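Local coordinates for Rep protein (Adeno-associated virus - 5, PDB 1M55) that probably recognises and nicks viral DNA at the replication origin, through a metal-dependent endonuclease domain of the rolling-circle type, at residues H89-S97 and V144-L154; L154-A165 and A175-V186. All coordinates share one frame; numbering follows the deposited sequence.

Contact 1. Residues H89-S97 and V144-L154; sequences HLHTLVETS and VVDSGYIPAYL. With ZN (zinc ion), chain C; ZN (zinc ion), chain D.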
loop_
_atom_site.group_PDB
_atom_site.type_symbol
_atom_site.label_atom_id
_atom_site.label_comp_id
_atom_site.label_asym_id
_atom_site.label_seq_id
_atom_site.Cartn_x
_atom_site.Cartn_y
_atom_site.Cartn_z
ATOM N N HIS A 89 4.052 -5.908 2.756
ATOM C CA HIS A 89 2.677 -5.439 2.796
ATOM C C HIS A 89 2.559 -3.970 2.461
ATOM O O HIS A 89 3.540 -3.224 2.518
ATOM C CB HIS A 89 2.067 -5.709 4.180
ATOM C CG HIS A 89 2.809 -5.052 5.301
ATOM N ND1 HIS A 89 3.968 -5.550 5.857
ATOM C CD2 HIS A 89 2.573 -3.874 5.933
ATOM C CE1 HIS A 89 4.395 -4.676 6.778
ATOM N NE2 HIS A 89 3.577 -3.645 6.858
ATOM N N LEU A 90 1.347 -3.570 2.106
ATOM C CA LEU A 90 1.054 -2.192 1.753
ATOM C C LEU A 90 0.109 -1.545 2.751
ATOM O O LEU A 90 -0.923 -2.130 3.097
ATOM C CB LEU A 90 0.366 -2.136 0.382
ATOM C CG LEU A 90 1.149 -2.514 -0.875
ATOM C CD1 LEU A 90 0.183 -2.939 -1.969
ATOM C CD2 LEU A 90 2.013 -1.345 -1.317
ATOM N N HIS A 91 0.495 -0.378 3.259
ATOM C CA HIS A 91 -0.382 0.399 4.129
ATOM C C HIS A 91 -1.060 1.277 3.089
ATOM O O HIS A 91 -0.416 2.138 2.478
ATOM C CB HIS A 91 0.404 1.276 5.103
ATOM C CG HIS A 91 0.988 0.518 6.250
ATOM N ND1 HIS A 91 0.387 0.406 7.484
ATOM C CD2 HIS A 91 2.137 -0.195 6.330
ATOM C CE1 HIS A 91 1.170 -0.354 8.259
ATOM N NE2 HIS A 91 2.243 -0.740 7.603
ATOM N N THR A 92 -2.330 1.000 2.831
ATOM C CA THR A 92 -3.080 1.730 1.824
ATOM C C THR A 92 -4.049 2.729 2.451
ATOM O O THR A 92 -5.113 2.345 2.946
ATOM C CB THR A 92 -3.841 0.734 0.919
ATOM O OG1 THR A 92 -2.973 -0.366 0.601
ATOM C CG2 THR A 92 -4.287 1.402 -0.371
ATOM N N LEU A 93 -3.647 3.999 2.479
ATOM C CA LEU A 93 -4.491 5.054 3.027
ATOM C C LEU A 93 -5.217 5.731 1.876
ATOM O O LEU A 93 -4.584 6.281 0.969
ATOM C CB LEU A 93 -3.658 6.101 3.771
ATOM C CG LEU A 93 -2.940 5.715 5.062
ATOM C CD1 LEU A 93 -2.154 6.920 5.567
ATOM C CD2 LEU A 93 -3.947 5.262 6.097
ATOM N N VAL A 94 -6.542 5.676 1.900
ATOM C CA VAL A 94 -7.340 6.304 0.855
ATOM C C VAL A 94 -8.385 7.163 1.555
ATOM O O VAL A 94 -8.962 6.748 2.564
ATOM C CB VAL A 94 -8.016 5.262 -0.052
ATOM C CG1 VAL A 94 -8.620 5.954 -1.257
ATOM C CG2 VAL A 94 -6.997 4.225 -0.513
ATOM N N GLU A 95 -8.616 8.369 1.046
ATOM C CA GLU A 95 -9.575 9.260 1.689
ATOM C C GLU A 95 -10.973 8.661 1.755
ATOM O O GLU A 95 -11.378 7.899 0.878
ATOM C CB GLU A 95 -9.590 10.636 1.030
ATOM C CG GLU A 95 -10.292 10.698 -0.297
ATOM C CD GLU A 95 -10.292 12.098 -0.864
ATOM O OE1 GLU A 95 -10.570 13.054 -0.109
ATOM O OE2 GLU A 95 -10.004 12.240 -2.067
ATOM N N THR A 96 -11.702 9.021 2.806
ATOM C CA THR A 96 -13.047 8.511 3.055
ATOM C C THR A 96 -14.154 9.041 2.142
ATOM O O THR A 96 -15.204 8.409 2.004
ATOM C CB THR A 96 -13.460 8.799 4.508
ATOM O OG1 THR A 96 -13.431 10.216 4.740
ATOM C CG2 THR A 96 -12.503 8.130 5.476
ATOM N N SER A 97 -13.927 10.207 1.546
ATOM C CA SER A 97 -14.905 10.853 0.673
ATOM C C SER A 97 -15.642 9.910 -0.279
ATOM O O SER A 97 -15.025 9.178 -1.057
ATOM C CB SER A 97 -14.225 11.975 -0.120
ATOM O OG SER A 97 -15.169 12.826 -0.753
ATOM N N VAL A 144 -10.699 5.389 11.193
ATOM C CA VAL A 144 -10.542 6.555 10.348
ATOM C C VAL A 144 -9.406 7.343 10.973
ATOM O O VAL A 144 -9.371 7.531 12.189
ATOM C CB VAL A 144 -11.828 7.419 10.291
ATOM C CG1 VAL A 144 -11.559 8.723 9.547
ATOM C CG2 VAL A 144 -12.945 6.650 9.592
ATOM N N VAL A 145 -8.445 7.740 10.150
ATOM C CA VAL A 145 -7.301 8.509 10.622
ATOM C C VAL A 145 -7.190 9.768 9.779
ATOM O O VAL A 145 -7.781 9.850 8.701
ATOM C CB VAL A 145 -5.976 7.706 10.489
ATOM C CG1 VAL A 145 -6.027 6.448 11.338
ATOM C CG2 VAL A 145 -5.701 7.358 9.027
ATOM N N ASP A 146 -6.488 10.772 10.285
ATOM C CA ASP A 146 -6.301 11.996 9.522
ATOM C C ASP A 146 -4.880 12.024 8.962
ATOM O O ASP A 146 -4.078 11.128 9.246
ATOM C CB ASP A 146 -6.596 13.240 10.369
ATOM C CG ASP A 146 -5.758 13.310 11.624
ATOM O OD1 ASP A 146 -4.524 13.143 11.534
ATOM O OD2 ASP A 146 -6.336 13.535 12.707
ATOM N N SER A 147 -4.558 13.078 8.216
ATOM C CA SER A 147 -3.245 13.231 7.591
ATOM C C SER A 147 -2.051 13.073 8.527
ATOM O O SER A 147 -0.995 12.595 8.104
ATOM C CB SER A 147 -3.152 14.586 6.882
ATOM O OG SER A 147 -4.272 14.781 6.035
ATOM N N GLY A 148 -2.220 13.481 9.785
ATOM C CA GLY A 148 -1.148 13.390 10.763
ATOM C C GLY A 148 -0.582 11.993 10.947
ATOM O O GLY A 148 0.579 11.836 11.334
ATOM N N TYR A 149 -1.403 10.984 10.673
ATOM C CA TYR A 149 -0.995 9.584 10.780
ATOM C C TYR A 149 0.200 9.308 9.854
ATOM O O TYR A 149 1.054 8.472 10.156
ATOM C CB TYR A 149 -2.182 8.692 10.405
ATOM C CG TYR A 149 -1.940 7.196 10.450
ATOM C CD1 TYR A 149 -2.050 6.488 11.647
ATOM C CD2 TYR A 149 -1.695 6.476 9.277
ATOM C CE1 TYR A 149 -1.932 5.095 11.679
ATOM C CE2 TYR A 149 -1.575 5.081 9.295
ATOM C CZ TYR A 149 -1.698 4.400 10.500
ATOM O OH TYR A 149 -1.602 3.024 10.531
ATOM N N ILE A 150 0.278 10.035 8.741
ATOM C CA ILE A 150 1.373 9.846 7.795
ATOM C C ILE A 150 2.736 10.218 8.398
ATOM O O ILE A 150 3.606 9.349 8.518
ATOM C CB ILE A 150 1.087 10.571 6.447
ATOM C CG1 ILE A 150 -0.140 9.933 5.782
ATOM C CG2 ILE A 150 2.301 10.503 5.530
ATOM C CD1 ILE A 150 -0.707 10.716 4.610
ATOM N N PRO A 151 2.939 11.488 8.813
ATOM C CA PRO A 151 4.246 11.835 9.394
ATOM C C PRO A 151 4.515 11.174 10.752
ATOM O O PRO A 151 5.667 10.922 11.114
ATOM C CB PRO A 151 4.181 13.363 9.512
ATOM C CG PRO A 151 2.719 13.633 9.691
ATOM C CD PRO A 151 2.096 12.691 8.680
ATOM N N ALA A 152 3.451 10.871 11.487
ATOM C CA ALA A 152 3.588 10.255 12.802
ATOM C C ALA A 152 3.982 8.787 12.779
ATOM O O ALA A 152 4.837 8.352 13.555
ATOM C CB ALA A 152 2.294 10.406 13.577
ATOM N N TYR A 153 3.404 8.041 11.843
ATOM C CA TYR A 153 3.617 6.604 11.787
ATOM C C TYR A 153 4.290 6.020 10.551
ATOM O O TYR A 153 5.131 5.130 10.669
ATOM C CB TYR A 153 2.258 5.944 11.998
ATOM C CG TYR A 153 2.260 4.452 12.194
ATOM C CD1 TYR A 153 2.900 3.869 13.290
ATOM C CD2 TYR A 153 1.527 3.628 11.340
ATOM C CE1 TYR A 153 2.791 2.507 13.536
ATOM C CE2 TYR A 153 1.413 2.270 11.577
ATOM C CZ TYR A 153 2.040 1.717 12.678
ATOM O OH TYR A 153 1.873 0.380 12.938
ATOM N N LEU A 154 3.923 6.504 9.369
ATOM C CA LEU A 154 4.495 5.966 8.137
ATOM C C LEU A 154 5.829 6.569 7.713
ATOM O O LEU A 154 6.762 5.836 7.382
ATOM C CB LEU A 154 3.485 6.065 6.995
ATOM C CG LEU A 154 2.156 5.345 7.241
ATOM C CD1 LEU A 154 1.272 5.503 6.011
ATOM C CD2 LEU A 154 2.390 3.869 7.545
HETATM ZN ZN ZN C . 3.746 -1.984 8.050
HETATM ZN ZN ZN D . -10.781 13.981 -3.084
HETATM O O HOH W 1 -12.810 14.215 -1.859
HETATM O O HOH W 2 -8.995 13.902 -4.652
#

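Contact 2. Residues L154-A165 and A175-V186; sequences LLPKVQPELQWA and AALNLEERKRLV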
loop_
_atom_site.group_PDB
_atom_site.type_symbol
_atom_site.label_atom_id
_atom_site.label_comp_id
_atom_site.label_asym_id
_atom_site.label_seq_id
_atom_site.Cartn_x
_atom_site.Cartn_y
_atom_site.Cartn_z
ATOM N N LEU A 154 3.923 6.504 9.369
ATOM C CA LEU A 154 4.495 5.966 8.137
ATOM C C LEU A 154 5.829 6.569 7.713
ATOM O O LEU A 154 6.762 5.836 7.382
ATOM C CB LEU A 154 3.485 6.065 6.995
ATOM C CG LEU A 154 2.156 5.345 7.241
ATOM C CD1 LEU A 154 1.272 5.503 6.011
ATOM C CD2 LEU A 154 2.390 3.869 7.545
ATOM N N LEU A 155 5.934 7.895 7.737
ATOM C CA LEU A 155 7.178 8.553 7.331
ATOM C C LEU A 155 8.448 8.149 8.097
ATOM O O LEU A 155 9.532 8.138 7.514
ATOM C CB LEU A 155 7.027 10.082 7.327
ATOM C CG LEU A 155 6.009 10.691 6.356
ATOM C CD1 LEU A 155 6.247 12.194 6.259
ATOM C CD2 LEU A 155 6.128 10.052 4.973
ATOM N N PRO A 156 8.343 7.824 9.405
ATOM C CA PRO A 156 9.524 7.426 10.186
ATOM C C PRO A 156 10.219 6.130 9.747
ATOM O O PRO A 156 11.372 5.896 10.119
ATOM C CB PRO A 156 8.960 7.263 11.598
ATOM C CG PRO A 156 7.834 8.224 11.638
ATOM C CD PRO A 156 7.180 8.000 10.300
ATOM N N LYS A 157 9.519 5.262 9.019
ATOM C CA LYS A 157 10.120 4.001 8.588
ATOM C C LYS A 157 11.360 4.226 7.724
ATOM O O LYS A 157 11.378 5.118 6.875
ATOM C CB LYS A 157 9.110 3.133 7.828
ATOM C CG LYS A 157 8.227 2.253 8.709
ATOM C CD LYS A 157 7.104 3.027 9.360
ATOM C CE LYS A 157 6.320 2.153 10.332
ATOM N NZ LYS A 157 5.714 0.967 9.678
ATOM N N VAL A 158 12.399 3.429 7.961
ATOM C CA VAL A 158 13.639 3.529 7.193
ATOM C C VAL A 158 13.886 2.185 6.508
ATOM O O VAL A 158 13.177 1.208 6.778
ATOM C CB VAL A 158 14.859 3.902 8.096
ATOM C CG1 VAL A 158 14.677 5.285 8.689
ATOM C CG2 VAL A 158 15.039 2.876 9.204
ATOM N N GLN A 159 14.857 2.135 5.601
ATOM C CA GLN A 159 15.169 0.889 4.904
ATOM C C GLN A 159 15.866 -0.068 5.870
ATOM O O GLN A 159 16.592 0.374 6.763
ATOM C CB GLN A 159 16.061 1.166 3.694
ATOM C CG GLN A 159 15.404 2.045 2.644
ATOM C CD GLN A 159 16.260 2.201 1.411
ATOM O OE1 GLN A 159 17.124 3.074 1.347
ATOM N NE2 GLN A 159 16.032 1.352 0.423
ATOM N N PRO A 160 15.690 -1.388 5.689
ATOM C CA PRO A 160 14.901 -2.065 4.654
ATOM C C PRO A 160 13.395 -2.213 4.908
ATOM O O PRO A 160 12.682 -2.734 4.046
ATOM C CB PRO A 160 15.580 -3.427 4.560
ATOM C CG PRO A 160 15.924 -3.697 5.986
ATOM C CD PRO A 160 16.480 -2.370 6.460
ATOM N N GLU A 161 12.901 -1.795 6.076
ATOM C CA GLU A 161 11.462 -1.902 6.333
ATOM C C GLU A 161 10.721 -1.102 5.263
ATOM O O GLU A 161 9.760 -1.587 4.666
ATOM C CB GLU A 161 11.078 -1.383 7.719
ATOM C CG GLU A 161 9.582 -1.550 7.987
ATOM C CD GLU A 161 9.138 -1.066 9.352
ATOM O OE1 GLU A 161 9.991 -0.686 10.179
ATOM O OE2 GLU A 161 7.915 -1.070 9.596
ATOM N N LEU A 162 11.155 0.134 5.047
ATOM C CA LEU A 162 10.561 0.976 4.015
ATOM C C LEU A 162 11.080 0.445 2.685
ATOM O O LEU A 162 12.293 0.325 2.491
ATOM C CB LEU A 162 10.997 2.437 4.182
ATOM C CG LEU A 162 10.658 3.378 3.020
ATOM C CD1 LEU A 162 9.152 3.460 2.845
ATOM C CD2 LEU A 162 11.245 4.756 3.268
ATOM N N GLN A 163 10.164 0.098 1.788
ATOM C CA GLN A 163 10.532 -0.414 0.475
ATOM C C GLN A 163 10.225 0.601 -0.626
ATOM O O GLN A 163 11.036 0.798 -1.533
ATOM C CB GLN A 163 9.808 -1.731 0.201
ATOM C CG GLN A 163 10.309 -2.908 1.030
ATOM C CD GLN A 163 11.606 -3.484 0.498
ATOM O OE1 GLN A 163 11.736 -3.741 -0.700
ATOM N NE2 GLN A 163 12.567 -3.703 1.383
ATOM N N TRP A 164 9.078 1.269 -0.524
ATOM C CA TRP A 164 8.666 2.258 -1.521
ATOM C C TRP A 164 7.401 2.946 -1.018
ATOM O O TRP A 164 6.784 2.490 -0.059
ATOM C CB TRP A 164 8.356 1.549 -2.847
ATOM C CG TRP A 164 8.556 2.380 -4.085
ATOM C CD1 TRP A 164 7.617 3.126 -4.732
ATOM C CD2 TRP A 164 9.757 2.484 -4.857
ATOM N NE1 TRP A 164 8.156 3.681 -5.870
ATOM C CE2 TRP A 164 9.468 3.304 -5.971
ATOM C CE3 TRP A 164 11.048 1.959 -4.723
ATOM C CZ2 TRP A 164 10.424 3.611 -6.945
ATOM C CZ3 TRP A 164 12.000 2.266 -5.692
ATOM C CH2 TRP A 164 11.680 3.084 -6.789
ATOM N N ALA A 165 7.015 4.041 -1.665
ATOM C CA ALA A 165 5.798 4.748 -1.289
ATOM C C ALA A 165 5.318 5.580 -2.468
ATOM O O ALA A 165 6.114 5.964 -3.328
ATOM C CB ALA A 165 6.029 5.631 -0.058
ATOM N N ALA A 175 8.401 13.532 0.097
ATOM C CA ALA A 175 8.697 12.617 1.195
ATOM C C ALA A 175 8.599 11.141 0.822
ATOM O O ALA A 175 9.356 10.319 1.336
ATOM C CB ALA A 175 7.775 12.909 2.382
ATOM N N ALA A 176 7.683 10.815 -0.085
ATOM C CA ALA A 176 7.458 9.430 -0.493
ATOM C C ALA A 176 8.718 8.589 -0.671
ATOM O O ALA A 176 8.828 7.500 -0.099
ATOM C CB ALA A 176 6.595 9.383 -1.756
ATOM N N LEU A 177 9.677 9.094 -1.442
ATOM C CA LEU A 177 10.905 8.349 -1.696
ATOM C C LEU A 177 12.166 9.076 -1.240
ATOM O O LEU A 177 13.269 8.778 -1.718
ATOM C CB LEU A 177 11.013 8.012 -3.185
ATOM C CG LEU A 177 9.856 7.220 -3.801
ATOM C CD1 LEU A 177 10.113 7.014 -5.280
ATOM C CD2 LEU A 177 9.701 5.883 -3.101
ATOM N N ASN A 178 12.015 10.009 -0.305
ATOM C CA ASN A 178 13.162 10.759 0.182
ATOM C C ASN A 178 13.236 10.761 1.705
ATOM O O ASN A 178 12.382 11.331 2.388
ATOM C CB ASN A 178 13.148 12.189 -0.359
ATOM C CG ASN A 178 14.462 12.908 -0.124
ATOM O OD1 ASN A 178 14.741 13.369 0.983
ATOM N ND2 ASN A 178 15.290 12.981 -1.158
ATOM N N LEU A 179 14.267 10.093 2.215
ATOM C CA LEU A 179 14.530 9.963 3.647
ATOM C C LEU A 179 14.826 11.297 4.331
ATOM O O LEU A 179 14.400 11.532 5.460
ATOM C CB LEU A 179 15.694 8.995 3.863
ATOM C CG LEU A 179 15.431 7.551 3.422
ATOM C CD1 LEU A 179 16.739 6.812 3.231
ATOM C CD2 LEU A 179 14.542 6.847 4.441
ATOM N N GLU A 180 15.536 12.180 3.638
ATOM C CA GLU A 180 15.872 13.483 4.200
ATOM C C GLU A 180 14.592 14.302 4.405
ATOM O O GLU A 180 14.402 14.930 5.450
ATOM C CB GLU A 180 16.848 14.210 3.274
ATOM C CG GLU A 180 17.609 15.334 3.936
ATOM C CD GLU A 180 18.489 14.867 5.082
ATOM O OE1 GLU A 180 19.251 13.890 4.911
ATOM O OE2 GLU A 180 18.427 15.490 6.157
ATOM N N GLU A 181 13.698 14.257 3.419
ATOM C CA GLU A 181 12.429 14.970 3.507
ATOM C C GLU A 181 11.560 14.350 4.613
ATOM O O GLU A 181 10.877 15.067 5.349
ATOM C CB GLU A 181 11.704 14.949 2.152
ATOM C CG GLU A 181 10.293 15.545 2.154
ATOM C CD GLU A 181 10.242 17.053 2.374
ATOM O OE1 GLU A 181 11.292 17.681 2.620
ATOM O OE2 GLU A 181 9.131 17.616 2.296
ATOM N N ARG A 182 11.584 13.023 4.728
ATOM C CA ARG A 182 10.820 12.341 5.773
ATOM C C ARG A 182 11.318 12.816 7.135
ATOM O O ARG A 182 10.524 13.131 8.019
ATOM C CB ARG A 182 10.974 10.824 5.655
ATOM C CG ARG A 182 10.176 10.226 4.506
ATOM C CD ARG A 182 10.538 8.774 4.227
ATOM N NE ARG A 182 9.638 8.200 3.228
ATOM C CZ ARG A 182 8.703 7.292 3.492
ATOM N NH1 ARG A 182 8.545 6.829 4.729
ATOM N NH2 ARG A 182 7.882 6.891 2.532
ATOM N N LYS A 183 12.638 12.911 7.270
ATOM C CA LYS A 183 13.275 13.370 8.499
ATOM C C LYS A 183 12.783 14.784 8.836
ATOM O O LYS A 183 12.452 15.080 9.984
ATOM C CB LYS A 183 14.796 13.346 8.309
ATOM C CG LYS A 183 15.625 13.633 9.544
ATOM C CD LYS A 183 17.110 13.485 9.232
ATOM C CE LYS A 183 17.971 13.856 10.429
ATOM N NZ LYS A 183 19.429 13.763 10.128
ATOM N N ARG A 184 12.677 15.641 7.823
ATOM C CA ARG A 184 12.204 17.009 8.034
ATOM C C ARG A 184 10.756 17.032 8.538
ATOM O O ARG A 184 10.430 17.736 9.501
ATOM C CB ARG A 184 12.307 17.832 6.743
ATOM C CG ARG A 184 11.895 19.293 6.917
ATOM C CD ARG A 184 11.921 20.072 5.607
ATOM N NE ARG A 184 10.804 19.741 4.720
ATOM C CZ ARG A 184 9.569 20.228 4.840
ATOM N NH1 ARG A 184 9.269 21.074 5.816
ATOM N NH2 ARG A 184 8.632 19.881 3.968
ATOM N N LEU A 185 9.893 16.250 7.894
ATOM C CA LEU A 185 8.483 16.201 8.269
ATOM C C LEU A 185 8.245 15.550 9.626
ATOM O O LEU A 185 7.347 15.960 10.367
ATOM C CB LEU A 185 7.660 15.525 7.167
ATOM C CG LEU A 185 7.606 16.346 5.872
ATOM C CD1 LEU A 185 6.853 15.614 4.781
ATOM C CD2 LEU A 185 6.953 17.680 6.159
ATOM N N VAL A 186 9.054 14.548 9.961
ATOM C CA VAL A 186 8.935 13.878 11.253
ATOM C C VAL A 186 9.307 14.890 12.345
ATOM O O VAL A 186 8.593 15.033 13.345
ATOM C CB VAL A 186 9.864 12.649 11.337
ATOM C CG1 VAL A 186 9.934 12.127 12.767
ATOM C CG2 VAL A 186 9.356 11.551 10.410
#

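Contact 1. Residues H89-S97 and V144-L154
Strand 89-95, carrying His91 and Leu93, lies antiparallel to helix 149-154: the axes are 170° apart in direction and 11.9 Å apart at closest. At that spacing the backbones exchange no hydrogen bonds, and side chains from one face of the strand fill the gap. Before the helix comes a type I turn from Asp146 to Tyr149; Asp146 OD1 takes a weak capping bond from Gly148 N, and glycine, lacking a side chain, suits that tight corner. Leu93 is central. Its CD1 packs against Ile150 CG1 (3.6 Å) and meets Leu154 CD1 tip to tip (3.7 Å), while also touching the edge of the Tyr149 ring at CD2 (3.8 Å). The other branch, CD2, rests 4.0 Å from Val145 CG2. A forked aliphatic chain thus serves both helix and short strand. Tyr149, whose CG is turned away from its own N (chi1 180°), sends its ring from the helix toward the strand, sandwiched between Val145 CG1 and Tyr153 CB. Leu154 divides its two methyls: CD1 goes to Leu93, and CD2 lies over one face of the His91 ring, 4.1 Å from the centroid, a CH-pi contact. That apolar lid covers the ring without competing for its nitrogens. His91 ND1 and the hydroxyl of Tyr149 are both hydrogen-bonded to Glu6 OE2, a second shell that helps fix the imidazole's rotation, while His91 NE2 binds zinc at 2.0 Å. At the far end Thr96 CG2 touches Val144 CG1 loosely; the neighbouring Glu95 turns elsewhere and binds a second zinc with Gln73 and two waters. His89, Leu90 and His91 form the HUH motif of rolling-circle nucleases: two histidines flank a hydrophobic residue and, with Glu82, bind the metal beside a helix bearing tyrosines.

Contact 2. Residues L154-A165 and A175-V186
The guanidinium of Arg182 is clamped between Leu155 and Leu162, Leu162 CD2 lying 3.6 Å above one face and Leu155 CD2 over the opposite one. Arginine suits this buried place because its flat group tolerates aliphatic faces while its N-H bonds point at carbonyls round the rim. NE bonds to Ala175 O, and NH2 reaches Ala176 O at 2.9 Å (154°), so the arginine ties down the loop leading into its own helix. Across the contact NH1 donates to Leu155 O at 3.2 Å, from above the carbonyl plane, and weakly to Leu154 O. An extended chain from CG to NE carries the group this far. Ala165, small enough to abut the guanidinium edge, brings CB to 3.4 Å from NH2. Beside it Leu177 CD2 sits almost squarely over the five-membered ring of Trp164, 3.6 Å from its centroid in a CH-pi contact. Toward solvent the contact thins: exposed Pro156 rests its ring on Val186 CG2 (CG at 3.9 Å), and Leu179 CD2 comes no closer than 4.4 Å to Val158 CA. Helix 179-186, N-capped by Asn178 OD1 on Glu181 N, runs at 89° to strand 162-165. Strand 162-167 pairs with strand 77-83 alone and so is an edge strand; the C-terminal helix lies against it, and Gln80 of strand 77-83 also accepts from Arg182 NH2.

Leu154 belongs to both contacts and divides its roles: its side chain packs in contact 1, while its carbonyl faces the arginine of contact 2. The chain passes directly from helix 149-154 into the second contact, joined by a probable hydrogen bond from Leu155 N to Ile150 O. Contact 1, nearer the centre of the chain, is largely apolar packing between the sheet and a helix that takes in one zinc ligand, His91, and has others beside it. Contact 2 lies farther out, buries about twice the area, and adds a buried cation bonded to backbone carbonyls. Both have exposed fringes and reach the same sheet, through strands 88-95 and 162-167, which flank strand 77-83.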